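Local coordinates for centrosomal protein of 192 kDa (Homo sapiens, PDB 6FVI), which is a centrosomal scaffold that activates AURKA and PLK1, is required for mitotic centrosome maturation and bipolar spindle assembly, and probably regulates centriole duplication, at residues A[62-67]-A[110-115]; A[44-49]-A[94-99]. All blocks are in the same frame, centred on the assembly; numbering follows the deposited sequence. Where two conformers were deposited one is given.

Contact 1: A[62-67]-A[110-115]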
ATOM      1  N   PRO A  62     -11.933   3.156   4.936  1.00 10.80           N
ATOM      2  CA  PRO A  62     -11.775   2.257   6.085  1.00 10.41           C
ATOM      3  C   PRO A  62     -11.732   0.802   5.638  1.00  8.76           C
ATOM      4  O   PRO A  62     -12.146   0.463   4.535  1.00  9.08           O
ATOM      5  CB  PRO A  62     -13.015   2.548   6.940  1.00 12.46           C
ATOM      6  CG  PRO A  62     -13.329   3.974   6.604  1.00 16.45           C
ATOM      7  CD  PRO A  62     -13.092   4.047   5.119  1.00 14.55           C
ATOM      8  N   PRO A  63     -11.267  -0.085   6.497  1.00  7.87           N
ATOM      9  CA  PRO A  63     -11.276  -1.502   6.120  1.00  7.15           C
ATOM     10  C   PRO A  63     -12.656  -1.970   5.753  1.00  6.67           C
ATOM     11  O   PRO A  63     -13.641  -1.555   6.375  1.00  7.90           O
ATOM     12  CB  PRO A  63     -10.798  -2.205   7.408  1.00  8.00           C
ATOM     13  CG  PRO A  63     -10.093  -1.145   8.193  1.00  9.94           C
ATOM     14  CD  PRO A  63     -10.826   0.104   7.892  1.00  9.09           C
ATOM     15  N   TYR A  64     -12.719  -2.855   4.782  1.00  6.43           N
ATOM     16  CA  TYR A  64     -13.942  -3.523   4.422  1.00  6.56           C
ATOM     17  C   TYR A  64     -13.862  -4.961   4.860  1.00  6.50           C
ATOM     18  O   TYR A  64     -12.797  -5.599   4.793  1.00  7.25           O
ATOM     19  CB  TYR A  64     -14.268  -3.369   2.915  1.00  7.46           C
ATOM     20  CG  TYR A  64     -13.250  -3.925   1.963  1.00  7.65           C
ATOM     21  CD1 TYR A  64     -12.122  -3.183   1.604  1.00  7.82           C
ATOM     22  CD2 TYR A  64     -13.404  -5.166   1.387  1.00  8.24           C
ATOM     23  CE1 TYR A  64     -11.198  -3.677   0.709  1.00  8.25           C
ATOM     24  CE2 TYR A  64     -12.491  -5.682   0.498  1.00  8.69           C
ATOM     25  CZ  TYR A  64     -11.383  -4.913   0.147  1.00  8.68           C
ATOM     26  OH  TYR A  64     -10.447  -5.394  -0.734  1.00 10.17           O
ATOM     27  N   VAL A  65     -14.979  -5.488   5.382  1.00  6.42           N
ATOM     28  CA  VAL A  65     -14.952  -6.720   6.137  1.00  6.66           C
ATOM     29  C   VAL A  65     -16.122  -7.598   5.735  1.00  7.32           C
ATOM     30  O   VAL A  65     -17.277  -7.157   5.722  1.00  7.85           O
ATOM     31  CB  VAL A  65     -14.988  -6.448   7.649  1.00  7.42           C
ATOM     32  CG1 VAL A  65     -14.622  -7.709   8.416  1.00  8.36           C
ATOM     33  CG2 VAL A  65     -14.049  -5.306   8.006  1.00  8.04           C
ATOM     34  N   LYS A  66     -15.833  -8.858   5.459  0.50  9.18           N
ATOM     35  CA  LYS A  66     -16.878  -9.796   5.076  0.50 10.32           C
ATOM     36  C   LYS A  66     -16.879 -10.919   6.096  0.50 10.35           C
ATOM     37  O   LYS A  66     -15.905 -11.176   6.816  0.50 10.06           O
ATOM     38  CB  LYS A  66     -16.664 -10.304   3.642  0.50 13.82           C
ATOM     39  CG  LYS A  66     -15.455 -11.193   3.434  0.50 13.78           C
ATOM     40  CD  LYS A  66     -15.223 -11.596   1.983  0.50 18.73           C
ATOM     41  CE  LYS A  66     -13.770 -12.026   1.816  0.50 22.97           C
ATOM     42  NZ  LYS A  66     -13.246 -11.966   0.423  0.50 29.04           N
ATOM     43  N   GLY A  67     -18.008 -11.601   6.156  1.00 11.18           N
ATOM     44  CA  GLY A  67     -18.131 -12.691   7.090  1.00 11.41           C
ATOM     45  C   GLY A  67     -18.284 -12.265   8.520  1.00 10.59           C
ATOM     46  O   GLY A  67     -18.016 -13.055   9.422  1.00 12.72           O
ATOM     47  N   ASP A 110     -13.251 -11.281   7.674  1.00  9.84           N
ATOM     48  CA  ASP A 110     -12.190 -11.282   6.687  1.00  8.89           C
ATOM     49  C   ASP A 110     -12.036  -9.838   6.226  1.00  7.59           C
ATOM     50  O   ASP A 110     -12.941  -9.274   5.615  1.00  8.26           O
ATOM     51  CB  ASP A 110     -12.544 -12.216   5.551  1.00 11.46           C
ATOM     52  CG  ASP A 110     -11.401 -12.478   4.632  1.00 14.44           C
ATOM     53  OD1 ASP A 110     -10.345 -11.855   4.795  1.00 18.09           O
ATOM     54  OD2 ASP A 110     -11.570 -13.331   3.737  1.00 21.33           O
ATOM     55  N   TYR A 111     -10.904  -9.248   6.606  1.00  7.32           N
ATOM     56  CA  TYR A 111     -10.651  -7.814   6.502  1.00  6.85           C
ATOM     57  C   TYR A 111      -9.749  -7.485   5.323  1.00  6.81           C
ATOM     58  O   TYR A 111      -8.808  -8.241   5.037  1.00  7.90           O
ATOM     59  CB  TYR A 111      -9.890  -7.352   7.756  1.00  7.01           C
ATOM     60  CG  TYR A 111     -10.653  -7.444   9.055  1.00  7.40           C
ATOM     61  CD1 TYR A 111     -10.951  -8.670   9.651  1.00  8.61           C
ATOM     62  CD2 TYR A 111     -11.045  -6.297   9.716  1.00  7.97           C
ATOM     63  CE1 TYR A 111     -11.612  -8.733  10.852  1.00  9.49           C
ATOM     64  CE2 TYR A 111     -11.695  -6.366  10.940  1.00  9.04           C
ATOM     65  CZ  TYR A 111     -11.985  -7.596  11.499  1.00  9.60           C
ATOM     66  OH  TYR A 111     -12.624  -7.621  12.701  1.00 11.63           O
ATOM     67  N   ALA A 112      -9.959  -6.326   4.722  1.00  6.12           N
ATOM     68  CA  ALA A 112      -9.024  -5.853   3.719  1.00  6.54           C
ATOM     69  C   ALA A 112      -9.099  -4.344   3.671  1.00  6.53           C
ATOM     70  O   ALA A 112     -10.050  -3.725   4.143  1.00  6.68           O
ATOM     71  CB  ALA A 112      -9.300  -6.477   2.360  1.00  7.69           C
ATOM     72  N   GLN A 113      -8.082  -3.738   3.055  1.00  6.63           N
ATOM     73  CA  GLN A 113      -8.043  -2.294   2.953  1.00  6.90           C
ATOM     74  C   GLN A 113      -7.060  -1.900   1.858  1.00  7.27           C
ATOM     75  O   GLN A 113      -5.979  -2.485   1.745  1.00  8.25           O
ATOM     76  CB  GLN A 113      -7.629  -1.661   4.282  1.00  7.20           C
ATOM     77  CG  GLN A 113      -7.857  -0.162   4.346  1.00  7.80           C
ATOM     78  CD  GLN A 113      -7.537   0.387   5.716  1.00  7.96           C
ATOM     79  OE1 GLN A 113      -6.714  -0.166   6.454  1.00  8.39           O
ATOM     80  NE2 GLN A 113      -8.165   1.495   6.041  1.00  8.79           N
ATOM     81  N   PHE A 114      -7.433  -0.879   1.092  1.00  7.55           N
ATOM     82  CA  PHE A 114      -6.569  -0.300   0.087  1.00  7.73           C
ATOM     83  C   PHE A 114      -5.854   0.924   0.615  1.00  8.39           C
ATOM     84  O   PHE A 114      -6.460   1.744   1.303  1.00  8.97           O
ATOM     85  CB  PHE A 114      -7.385   0.090  -1.157  1.00  8.34           C
ATOM     86  CG  PHE A 114      -7.931  -1.096  -1.909  1.00  8.83           C
ATOM     87  CD1 PHE A 114      -7.069  -1.880  -2.697  1.00 10.83           C
ATOM     88  CD2 PHE A 114      -9.253  -1.474  -1.808  1.00  9.36           C
ATOM     89  CE1 PHE A 114      -7.553  -2.990  -3.380  1.00 12.39           C
ATOM     90  CE2 PHE A 114      -9.730  -2.556  -2.517  1.00 11.05           C
ATOM     91  CZ  PHE A 114      -8.896  -3.307  -3.308  1.00 12.50           C
ATOM     92  N   TRP A 115      -4.574   1.037   0.261  1.00  8.02           N
ATOM     93  CA  TRP A 115      -3.707   2.139   0.671  1.00  8.05           C
ATOM     94  C   TRP A 115      -2.938   2.666  -0.533  1.00  8.63           C
ATOM     95  O   TRP A 115      -2.772   1.976  -1.549  1.00  9.58           O
ATOM     96  CB  TRP A 115      -2.693   1.618   1.702  1.00  8.47           C
ATOM     97  CG  TRP A 115      -3.245   1.285   3.032  1.00  8.72           C
ATOM     98  CD1 TRP A 115      -4.056   0.246   3.364  1.00  9.65           C
ATOM     99  CD2 TRP A 115      -3.013   2.011   4.249  1.00  9.53           C
ATOM    100  NE1 TRP A 115      -4.361   0.291   4.699  1.00  9.83           N
ATOM    101  CE2 TRP A 115      -3.727   1.355   5.269  1.00 10.11           C
ATOM    102  CE3 TRP A 115      -2.278   3.141   4.575  1.00 11.50           C
ATOM    103  CZ2 TRP A 115      -3.720   1.791   6.602  1.00 12.62           C
ATOM    104  CZ3 TRP A 115      -2.271   3.573   5.886  1.00 14.12           C
ATOM    105  CH2 TRP A 115      -2.992   2.900   6.883  1.00 15.22           C
TER
HETATM  106  O   HOH W   1     -12.648  -8.033   3.164  1.00 11.78           O
HETATM  107  O   HOH W   2     -10.875 -13.089   1.265  1.00 37.69           O
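Asp110 O is approached by three groups. Lys66 N donates to it at 2.9 Å. The C-H of Val65 CA points at it, with 3.3 Å from Val65 CA to Asp110 O. The third is a water, which also sits beside Tyr64 O, itself an acceptor from Ala112 N. Tyr64 N to Ala112 O and Asp110 N to Lys66 O complete the backbone ladder. The Lys66 and Asp110 side chains run side by side. In one of two Lys66 conformers their salt bridge is long, 4.0 Å from Lys66 NZ to Asp110 OD2, and a second water links the two atoms. Tyr64 CG lies between its backbone N and carbonyl carbon (chi1 61°), which brings Tyr64 CG within 3.9 Å of Ala112 O on the neighbouring strand. Ala112 CB lies over one face of the ring, 3.4 Å from Tyr64 CZ. The Phe114 ring is nearly parallel to it, at 21°, but slid aside with little overlap. An alanine at Tyr64 would probably uncover Ala112 CB and leave a gap beside Phe114 CE2. On the other sheet face, Val65 CG1 stands over the centre of the Tyr111 ring, 3.8 Å from its centroid. Tyr111 OH bonds to Gly107 and Tyr79. Gln113 lies alongside Pro63 and donates through NE2 to Ala61 O. This is antiparallel strand pairing within the beta-sandwich of an ASH (PapD-like) domain.

Contact 2: A[44-49]-A[94-99]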
ATOM      1  N   GLU A  44       8.459  -2.629   1.843  1.00  8.61           N
ATOM      2  CA  GLU A  44       9.547  -1.711   1.732  1.00  8.46           C
ATOM      3  C   GLU A  44       9.295  -0.742   0.615  1.00  8.06           C
ATOM      4  O   GLU A  44       8.779  -1.100  -0.446  1.00  9.41           O
ATOM      5  CB  GLU A  44      10.894  -2.420   1.480  1.00 10.29           C
ATOM      6  CG  GLU A  44      11.381  -3.154   2.688  1.00 11.81           C
ATOM      7  CD  GLU A  44      12.715  -3.884   2.478  1.00 14.02           C
ATOM      8  OE1 GLU A  44      13.160  -4.023   1.328  1.00 15.81           O
ATOM      9  OE2 GLU A  44      13.255  -4.348   3.481  1.00 17.59           O
ATOM     10  N   LEU A  45       9.661   0.515   0.878  0.50  8.27           N
ATOM     11  CA  LEU A  45       9.819   1.511  -0.178  0.50  8.66           C
ATOM     12  C   LEU A  45      11.281   1.613  -0.518  0.50  8.67           C
ATOM     13  O   LEU A  45      12.146   1.641   0.364  0.50  8.90           O
ATOM     14  CB  LEU A  45       9.334   2.882   0.263  0.50  8.51           C
ATOM     15  CG  LEU A  45       7.884   2.859   0.702  0.50 10.33           C
ATOM     16  CD1 LEU A  45       7.545   4.150   1.435  0.50 11.00           C
ATOM     17  CD2 LEU A  45       6.985   2.626  -0.489  0.50 14.26           C
ATOM     18  N   GLU A  46      11.568   1.670  -1.802  1.00  9.09           N
ATOM     19  CA  GLU A  46      12.970   1.809  -2.231  1.00  9.11           C
ATOM     20  C   GLU A  46      13.064   2.925  -3.248  1.00  9.54           C
ATOM     21  O   GLU A  46      12.358   2.935  -4.272  1.00 10.66           O
ATOM     22  CB  GLU A  46      13.488   0.499  -2.812  1.00 10.26           C
ATOM     23  CG  GLU A  46      14.951   0.565  -3.209  1.00 11.33           C
ATOM     24  CD  GLU A  46      15.605  -0.753  -3.452  1.00 12.76           C
ATOM     25  OE1 GLU A  46      15.044  -1.812  -3.098  1.00 16.18           O
ATOM     26  OE2 GLU A  46      16.733  -0.723  -3.987  1.00 13.82           O
ATOM     27  N   ASN A  47      13.959   3.865  -2.968  1.00  9.32           N
ATOM     28  CA  ASN A  47      14.187   5.021  -3.826  1.00  9.48           C
ATOM     29  C   ASN A  47      15.347   4.736  -4.779  1.00 10.79           C
ATOM     30  O   ASN A  47      16.500   4.782  -4.386  1.00 12.73           O
ATOM     31  CB  ASN A  47      14.465   6.236  -2.950  1.00  9.71           C
ATOM     32  CG  ASN A  47      14.733   7.488  -3.749  1.00  9.79           C
ATOM     33  OD1 ASN A  47      14.690   7.492  -4.977  1.00 11.88           O
ATOM     34  ND2 ASN A  47      14.977   8.574  -3.035  1.00 10.31           N
ATOM     35  N   HIS A  48      14.994   4.405  -6.019  1.00 11.68           N
ATOM     36  CA  HIS A  48      16.017   4.144  -7.043  1.00 13.78           C
ATOM     37  C   HIS A  48      16.557   5.374  -7.738  1.00 15.00           C
ATOM     38  O   HIS A  48      17.437   5.249  -8.583  1.00 21.32           O
ATOM     39  CB  HIS A  48      15.453   3.207  -8.100  1.00 15.99           C
ATOM     40  CG  HIS A  48      15.083   1.875  -7.564  1.00 16.22           C
ATOM     41  ND1 HIS A  48      16.018   0.891  -7.361  1.00 20.67           N
ATOM     42  CD2 HIS A  48      13.895   1.355  -7.174  1.00 20.17           C
ATOM     43  CE1 HIS A  48      15.421  -0.185  -6.884  1.00 19.60           C
ATOM     44  NE2 HIS A  48      14.132   0.072  -6.756  1.00 21.33           N
ATOM     45  N   GLY A  49      16.027   6.548  -7.415  1.00 14.57           N
ATOM     46  CA  GLY A  49      16.483   7.782  -8.035  1.00 17.10           C
ATOM     47  C   GLY A  49      17.600   8.426  -7.281  1.00 16.03           C
ATOM     48  O   GLY A  49      18.140   7.885  -6.308  1.00 16.83           O
ATOM     49  N   HIS A  94      18.696   6.144  -3.132  1.00 12.55           N
ATOM     50  CA  HIS A  94      19.175   4.805  -2.961  1.00 12.84           C
ATOM     51  C   HIS A  94      18.875   4.218  -1.596  1.00 11.18           C
ATOM     52  O   HIS A  94      19.433   3.209  -1.224  1.00 13.85           O
ATOM     53  CB  HIS A  94      20.669   4.685  -3.335  1.00 15.16           C
ATOM     54  CG  HIS A  94      21.002   5.165  -4.712  1.00 17.06           C
ATOM     55  ND1 HIS A  94      20.228   4.904  -5.823  1.00 24.13           N
ATOM     56  CD2 HIS A  94      22.070   5.864  -5.155  1.00 25.42           C
ATOM     57  CE1 HIS A  94      20.793   5.443  -6.887  1.00 26.15           C
ATOM     58  NE2 HIS A  94      21.913   6.031  -6.509  1.00 30.61           N
ATOM     59  N   GLY A  95      17.950   4.829  -0.871  1.00 10.69           N
ATOM     60  CA  GLY A  95      17.518   4.306   0.407  1.00  9.37           C
ATOM     61  C   GLY A  95      16.339   3.348   0.335  1.00  8.87           C
ATOM     62  O   GLY A  95      15.501   3.426  -0.541  1.00  9.32           O
ATOM     63  N   ILE A  96      16.289   2.485   1.345  1.00  8.49           N
ATOM     64  CA  ILE A  96      15.185   1.544   1.552  1.00  8.63           C
ATOM     65  C   ILE A  96      14.582   1.795   2.923  1.00  8.53           C
ATOM     66  O   ILE A  96      15.289   1.755   3.945  1.00  9.85           O
ATOM     67  CB  ILE A  96      15.691   0.080   1.448  1.00  9.22           C
ATOM     68  CG1 ILE A  96      16.312  -0.211   0.082  1.00 10.28           C
ATOM     69  CG2 ILE A  96      14.545  -0.888   1.762  1.00 11.10           C
ATOM     70  CD1 ILE A  96      17.178  -1.448   0.045  1.00 12.32           C
ATOM     71  N   GLN A  97      13.269   2.037   2.943  1.00  7.93           N
ATOM     72  CA  GLN A  97      12.496   2.241   4.155  1.00  7.99           C
ATOM     73  C   GLN A  97      11.577   1.059   4.379  1.00  8.13           C
ATOM     74  O   GLN A  97      10.707   0.776   3.553  1.00  9.63           O
ATOM     75  CB  GLN A  97      11.647   3.508   4.018  1.00  8.52           C
ATOM     76  CG  GLN A  97      10.662   3.735   5.160  1.00  8.67           C
ATOM     77  CD  GLN A  97      11.345   4.111   6.452  1.00  8.96           C
ATOM     78  OE1 GLN A  97      12.004   5.146   6.512  1.00  9.77           O
ATOM     79  NE2 GLN A  97      11.174   3.303   7.490  1.00 10.66           N
ATOM     80  N   LYS A  98      11.695   0.413   5.527  1.00  8.78           N
ATOM     81  CA  LYS A  98      10.763  -0.624   5.887  0.50  9.72           C
ATOM     82  C   LYS A  98       9.537   0.021   6.552  1.00  9.25           C
ATOM     83  O   LYS A  98       9.678   0.852   7.462  1.00 10.45           O
ATOM     84  CB  LYS A  98      11.425  -1.646   6.821  0.50 11.42           C
ATOM     85  CG  LYS A  98      10.533  -2.844   7.120  0.50 13.03           C
ATOM     86  CD  LYS A  98      11.057  -3.623   8.293  0.50 18.40           C
ATOM     87  CE  LYS A  98      11.927  -4.763   7.839  0.50 24.33           C
ATOM     88  NZ  LYS A  98      11.170  -6.040   7.918  0.50 28.59           N
ATOM     89  N   VAL A  99       8.371  -0.397   6.087  1.00  9.42           N
ATOM     90  CA  VAL A  99       7.109   0.014   6.702  1.00  9.62           C
ATOM     91  C   VAL A  99       6.579  -1.243   7.427  1.00  9.38           C
ATOM     92  O   VAL A  99       6.289  -2.254   6.798  1.00  9.94           O
ATOM     93  CB  VAL A  99       6.117   0.524   5.666  1.00 10.33           C
ATOM     94  CG1 VAL A  99       4.783   0.865   6.337  1.00 11.16           C
ATOM     95  CG2 VAL A  99       6.676   1.766   4.956  1.00 11.97           C
TER
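The His94 ring has Gly49 O over one face, 3.5 Å above its plane and offset toward the rim. His48 O lies at the ring edge, 3.8 Å from His94 CE1. The His48 ring in turn carries Glu46 CG over one face, and its NE2 bonds to Glu22. Between the strands, Leu45 and Gln97 exchange two backbone hydrogen bonds. Asn47 N gives Gly95 O a nearly straight one of 2.9 Å (174°), whereas the bond from His94 N to Asn47 O is weak. Asn47 OD1 accepts from Gly49 N in an Asx turn, and Asn47 ND2 donates to Thr51 O and Leu91 O. Ile96 sits between two glutamates. Its CG1 is anti to the carbonyl carbon (chi1 -60°) and lies alongside Glu46, 3.6 Å from Glu46 CD. Glu44 crosses at a slant, with Glu44 OE1 3.5 Å from Ile96 CG2. On the other sheet face Leu45 and Val99 pack on strand 53-66, and Gln97 NE2 donates to Lys98 O (172°). Lys98 shares the glutamates' face. In one of its conformers Lys98 NZ is 5.2 Å from Glu44 OE2, without contact, and would probably ease the negative charge there, while backbone bonds carry the pairing.

In the fold
Contact 1 and contact 2 lie on opposite sides of the centre of the chain. Their centres are 26 Å apart and their nearest atoms about 8 Å apart, so they do not touch. The chain order alternates: strand 39-47 of contact 2 is followed by strand 53-66 of contact 1, and strand 96-103 of contact 2 by strand 109-121 of contact 1. Strand 82-91 joins them, because it pairs with both 53-66 and 96-103. Cys84 on that strand is touched by Trp115 from contact 1 and by Val99 from contact 2. Both strand pairs belong to PapD-like domain 7 of Cep192.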